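Local coordinates for protein Pcdhgb2 (Mus musculus, PDB 5SZR) that is a potential calcium-dependent cell-adhesion protein that may help establish and maintain specific neuronal connections in the brain, at residues 7-17 with 94-105. Sequence-based numbering, arbitrary orientation.
Sequences QDVFSVTLRED and CSIQVKILDEND. With CA (calcium ion), chain K; CA (calcium ion), chain J; CA (calcium ion), chain L.
The Phe10 ring meets Cys94 at its edge: SG lies 3.8 Å from CE2, a sulfur-aromatic contact near the ring plane. Ser95 O sits at the same kind of edge position. Gln7 CG lies over one face, 3.5 Å above the plane and toward the rim. Strands 9-15 and 94-101 run parallel, in register from Val9-Ser95 to Arg15-Leu101. Eight backbone hydrogen bonds join the two segments. Phe10, Val12 and Leu14 share one face of the sheet with Ile96, Val98 and Ile100, and strand 23-26 packs against that face. There CG2 of Val12 touches CG2 of Val98 at 3.8 Å. This parallel pairing at the sheet edge belongs to the cadherin fold.

Beyond the strands the contact becomes calcium chemistry. With Glu16 CG between backbone N and carbonyl carbon (chi1 60°), the extended chain carries the carboxylate past Glu103 to two calcium ions. OE1 binds one and OE2 the other, each at 2.5 Å. The anti side of OE2 also accepts Glu103 N at 2.8 Å. Asp105 bridges the same two ions; Asp102 OD1 and Glu103 O join at the OE2-bound ion. Glu103 OE1 lies 3.4 Å from Arg15 CG, with guanidinium and carboxylate planes 48° apart. Its salt bridge to Arg15 NE is long and doubtful, resting on one of two conformers. An alanine in place of Glu103 would probably open a gap beside Glu16 CG and Arg15 CG. Asp17 OD2 and Glu103 OE2 form a like-charged pair, 3.7 Å apart. Calcium probably offsets repulsion among its carboxylate ligands. Asp138, from the following cadherin domain, shares the OE2-bound ion, which thus links the two domains.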
loop_
_atom_site.group_PDB
_atom_site.type_symbol
_atom_site.label_atom_id
_atom_site.label_comp_id
_atom_site.label_asym_id
_atom_site.label_seq_id
_atom_site.Cartn_x
_atom_site.Cartn_y
_atom_site.Cartn_z
ATOM N N GLN A 7 -34.779 58.578 49.062
ATOM C CA GLN A 7 -35.568 58.418 47.850
ATOM C C GLN A 7 -36.287 57.080 47.947
ATOM O O GLN A 7 -35.998 56.262 48.822
ATOM C CB GLN A 7 -34.688 58.489 46.596
ATOM C CG GLN A 7 -33.749 57.300 46.435
ATOM C CD GLN A 7 -32.636 57.559 45.439
ATOM O OE1 GLN A 7 -31.744 58.373 45.688
ATOM N NE2 GLN A 7 -32.683 56.864 44.300
ATOM N N ASP A 8 -37.229 56.860 47.032
ATOM C CA ASP A 8 -37.995 55.620 47.089
ATOM C C ASP A 8 -37.265 54.457 46.424
ATOM O O ASP A 8 -37.279 53.339 46.949
ATOM C CB ASP A 8 -39.373 55.820 46.460
ATOM C CG ASP A 8 -40.238 56.774 47.259
ATOM O OD1 ASP A 8 -39.940 56.983 48.455
ATOM O OD2 ASP A 8 -41.214 57.313 46.696
ATOM N N VAL A 9 -36.617 54.688 45.282
ATOM C CA VAL A 9 -36.059 53.604 44.471
ATOM C C VAL A 9 -34.589 53.893 44.190
ATOM O O VAL A 9 -34.260 54.903 43.558
ATOM C CB VAL A 9 -36.826 53.418 43.153
ATOM C CG1 VAL A 9 -36.263 52.233 42.383
ATOM C CG2 VAL A 9 -38.311 53.227 43.421
ATOM N N PHE A 10 -33.714 53.006 44.657
ATOM C CA PHE A 10 -32.291 53.041 44.360
ATOM C C PHE A 10 -31.969 52.009 43.281
ATOM O O PHE A 10 -32.616 50.963 43.193
ATOM C CB PHE A 10 -31.455 52.747 45.613
ATOM C CG PHE A 10 -31.715 53.680 46.771
ATOM C CD1 PHE A 10 -30.872 54.753 47.017
ATOM C CD2 PHE A 10 -32.784 53.466 47.629
ATOM C CE1 PHE A 10 -31.101 55.609 48.088
ATOM C CE2 PHE A 10 -33.018 54.314 48.698
ATOM C CZ PHE A 10 -32.175 55.386 48.929
ATOM N N SER A 11 -30.958 52.304 42.463
ATOM C CA SER A 11 -30.525 51.396 41.401
ATOM C C SER A 11 -29.018 51.198 41.481
ATOM O O SER A 11 -28.260 52.175 41.467
ATOM C CB SER A 11 -30.917 51.923 40.019
ATOM O OG SER A 11 -32.317 51.848 39.820
ATOM N N VAL A 12 -28.590 49.938 41.567
ATOM C CA VAL A 12 -27.176 49.580 41.556
ATOM C C VAL A 12 -26.969 48.439 40.569
ATOM O O VAL A 12 -27.884 47.654 40.300
ATOM C CB VAL A 12 -26.658 49.181 42.958
ATOM C CG1 VAL A 12 -26.801 50.332 43.932
ATOM C CG2 VAL A 12 -27.385 47.947 43.471
ATOM N N THR A 13 -25.758 48.356 40.021
ATOM C CA THR A 13 -25.360 47.257 39.148
ATOM C C THR A 13 -24.203 46.495 39.779
ATOM O O THR A 13 -23.320 47.089 40.405
ATOM C CB THR A 13 -24.943 47.742 37.751
ATOM O OG1 THR A 13 -23.684 48.421 37.831
ATOM C CG2 THR A 13 -25.988 48.675 37.164
ATOM N N LEU A 14 -24.205 45.177 39.607
ATOM C CA LEU A 14 -23.152 44.319 40.128
ATOM C C LEU A 14 -22.654 43.384 39.037
ATOM O O LEU A 14 -23.451 42.810 38.287
ATOM C CB LEU A 14 -23.637 43.484 41.321
ATOM C CG LEU A 14 -24.230 44.195 42.539
ATOM C CD1 LEU A 14 -24.622 43.178 43.606
ATOM C CD2 LEU A 14 -23.257 45.221 43.098
ATOM N N ARG A 15 -21.335 43.246 38.943
ATOM C CA ARG A 15 -20.758 42.218 38.090
ATOM C C ARG A 15 -20.992 40.850 38.717
ATOM O O ARG A 15 -20.885 40.682 39.935
ATOM C CB ARG A 15 -19.266 42.470 37.887
ATOM C CG ARG A 15 -18.947 43.726 37.082
ATOM C CD ARG A 15 -17.458 44.041 37.117
ATOM N NE ARG A 15 -17.072 45.019 36.104
ATOM C CZ ARG A 15 -17.033 46.333 36.303
ATOM N NH1 ARG A 15 -16.667 47.140 35.317
ATOM N NH2 ARG A 15 -17.361 46.841 37.484
ATOM N N GLU A 16 -21.320 39.865 37.880
ATOM C CA GLU A 16 -21.681 38.554 38.411
ATOM C C GLU A 16 -20.534 37.859 39.133
ATOM O O GLU A 16 -20.779 36.862 39.820
ATOM C CB GLU A 16 -22.212 37.655 37.292
ATOM C CG GLU A 16 -21.234 37.389 36.162
ATOM C CD GLU A 16 -21.677 36.233 35.272
ATOM O OE1 GLU A 16 -22.360 35.318 35.775
ATOM O OE2 GLU A 16 -21.348 36.246 34.071
ATOM N N ASP A 17 -19.305 38.364 39.031
ATOM C CA ASP A 17 -18.153 37.709 39.633
ATOM C C ASP A 17 -17.728 38.323 40.963
ATOM O O ASP A 17 -16.680 37.940 41.492
ATOM C CB ASP A 17 -16.970 37.719 38.659
ATOM C CG ASP A 17 -16.454 39.119 38.380
ATOM O OD1 ASP A 17 -15.660 39.639 39.193
ATOM O OD2 ASP A 17 -16.833 39.698 37.341
ATOM N N CYS A 94 -38.516 51.495 51.023
ATOM C CA CYS A 94 -37.833 51.879 49.798
ATOM C C CYS A 94 -37.447 50.613 49.048
ATOM O O CYS A 94 -37.396 49.521 49.621
ATOM C CB CYS A 94 -36.597 52.739 50.075
ATOM S SG CYS A 94 -35.160 51.807 50.633
ATOM N N SER A 95 -37.177 50.766 47.754
ATOM C CA SER A 95 -36.824 49.643 46.899
ATOM C C SER A 95 -35.454 49.862 46.272
ATOM O O SER A 95 -35.045 50.997 46.005
ATOM C CB SER A 95 -37.867 49.420 45.798
ATOM O OG SER A 95 -39.043 48.834 46.328
ATOM N N ILE A 96 -34.750 48.758 46.043
ATOM C CA ILE A 96 -33.412 48.768 45.467
ATOM C C ILE A 96 -33.398 47.745 44.342
ATOM O O ILE A 96 -33.459 46.536 44.597
ATOM C CB ILE A 96 -32.333 48.450 46.505
ATOM C CG1 ILE A 96 -32.379 49.481 47.631
ATOM C CG2 ILE A 96 -30.956 48.419 45.853
ATOM C CD1 ILE A 96 -31.870 48.963 48.931
ATOM N N GLN A 97 -33.326 48.221 43.104
ATOM C CA GLN A 97 -33.325 47.351 41.934
ATOM C C GLN A 97 -31.879 47.054 41.559
ATOM O O GLN A 97 -31.145 47.951 41.127
ATOM C CB GLN A 97 -34.086 48.000 40.785
ATOM C CG GLN A 97 -35.564 48.127 41.074
ATOM C CD GLN A 97 -36.334 48.727 39.929
ATOM O OE1 GLN A 97 -36.284 48.231 38.801
ATOM N NE2 GLN A 97 -37.057 49.802 40.208
ATOM N N VAL A 98 -31.472 45.801 41.738
ATOM C CA VAL A 98 -30.092 45.378 41.545
ATOM C C VAL A 98 -29.976 44.742 40.169
ATOM O O VAL A 98 -30.602 43.710 39.893
ATOM C CB VAL A 98 -29.643 44.403 42.644
ATOM C CG1 VAL A 98 -28.226 43.927 42.379
ATOM C CG2 VAL A 98 -29.742 45.066 44.012
ATOM N N LYS A 99 -29.177 45.360 39.308
ATOM C CA LYS A 99 -28.931 44.864 37.962
ATOM C C LYS A 99 -27.625 44.081 37.955
ATOM O O LYS A 99 -26.626 44.522 38.533
ATOM C CB LYS A 99 -28.879 46.024 36.969
ATOM C CG LYS A 99 -28.421 45.641 35.583
ATOM C CD LYS A 99 -28.415 46.852 34.662
ATOM C CE LYS A 99 -27.857 46.492 33.293
ATOM N NZ LYS A 99 -27.830 47.658 32.368
ATOM N N ILE A 100 -27.639 42.910 37.327
ATOM C CA ILE A 100 -26.461 42.057 37.240
ATOM C C ILE A 100 -25.852 42.218 35.857
ATOM O O ILE A 100 -26.572 42.322 34.854
ATOM C CB ILE A 100 -26.814 40.587 37.531
ATOM C CG1 ILE A 100 -27.562 40.476 38.859
ATOM C CG2 ILE A 100 -25.557 39.718 37.552
ATOM C CD1 ILE A 100 -26.807 41.056 40.040
ATOM N N LEU A 101 -24.525 42.262 35.801
ATOM C CA LEU A 101 -23.798 42.409 34.549
ATOM C C LEU A 101 -23.215 41.071 34.118
ATOM O O LEU A 101 -22.680 40.319 34.938
ATOM C CB LEU A 101 -22.686 43.451 34.683
ATOM C CG LEU A 101 -23.202 44.875 34.889
ATOM C CD1 LEU A 101 -22.051 45.848 35.079
ATOM C CD2 LEU A 101 -24.079 45.288 33.717
ATOM N N ASP A 102 -23.324 40.781 32.827
ATOM C CA ASP A 102 -22.840 39.521 32.286
ATOM C C ASP A 102 -21.326 39.557 32.121
ATOM O O ASP A 102 -20.782 40.481 31.510
ATOM C CB ASP A 102 -23.507 39.233 30.941
ATOM C CG ASP A 102 -22.830 38.106 30.182
ATOM O OD1 ASP A 102 -22.510 37.073 30.804
ATOM O OD2 ASP A 102 -22.611 38.266 28.962
ATOM N N GLU A 103 -20.653 38.548 32.666
ATOM C CA GLU A 103 -19.235 38.317 32.440
ATOM C C GLU A 103 -19.054 37.061 31.599
ATOM O O GLU A 103 -19.919 36.182 31.557
ATOM C CB GLU A 103 -18.470 38.166 33.759
ATOM C CG GLU A 103 -18.594 39.354 34.709
ATOM C CD GLU A 103 -17.871 40.589 34.204
ATOM O OE1 GLU A 103 -18.427 41.704 34.336
ATOM O OE2 GLU A 103 -16.748 40.440 33.673
ATOM N N ASN A 104 -17.909 36.988 30.929
ATOM C CA ASN A 104 -17.564 35.847 30.084
ATOM C C ASN A 104 -17.028 34.739 30.981
ATOM O O ASN A 104 -15.824 34.621 31.210
ATOM C CB ASN A 104 -16.549 36.260 29.027
ATOM C CG ASN A 104 -16.322 35.188 27.984
ATOM O OD1 ASN A 104 -17.049 34.198 27.919
ATOM N ND2 ASN A 104 -15.308 35.387 27.150
ATOM N N ASP A 105 -17.937 33.913 31.506
ATOM C CA ASP A 105 -17.544 32.802 32.363
ATOM C C ASP A 105 -18.101 31.460 31.894
ATOM O O ASP A 105 -18.028 30.481 32.643
ATOM C CB ASP A 105 -17.953 33.064 33.820
ATOM C CG ASP A 105 -19.451 33.264 33.990
ATOM O OD1 ASP A 105 -20.147 33.514 32.986
ATOM O OD2 ASP A 105 -19.931 33.182 35.139
HETATM CA CA CA K . -21.930 34.852 32.096
HETATM CA CA CA J . -22.257 32.838 35.211
HETATM CA CA CA L . -18.569 32.682 26.610
HETATM O O HOH W 1 -22.213 30.143 34.701
HETATM O O HOH W 2 -21.363 32.335 37.294
#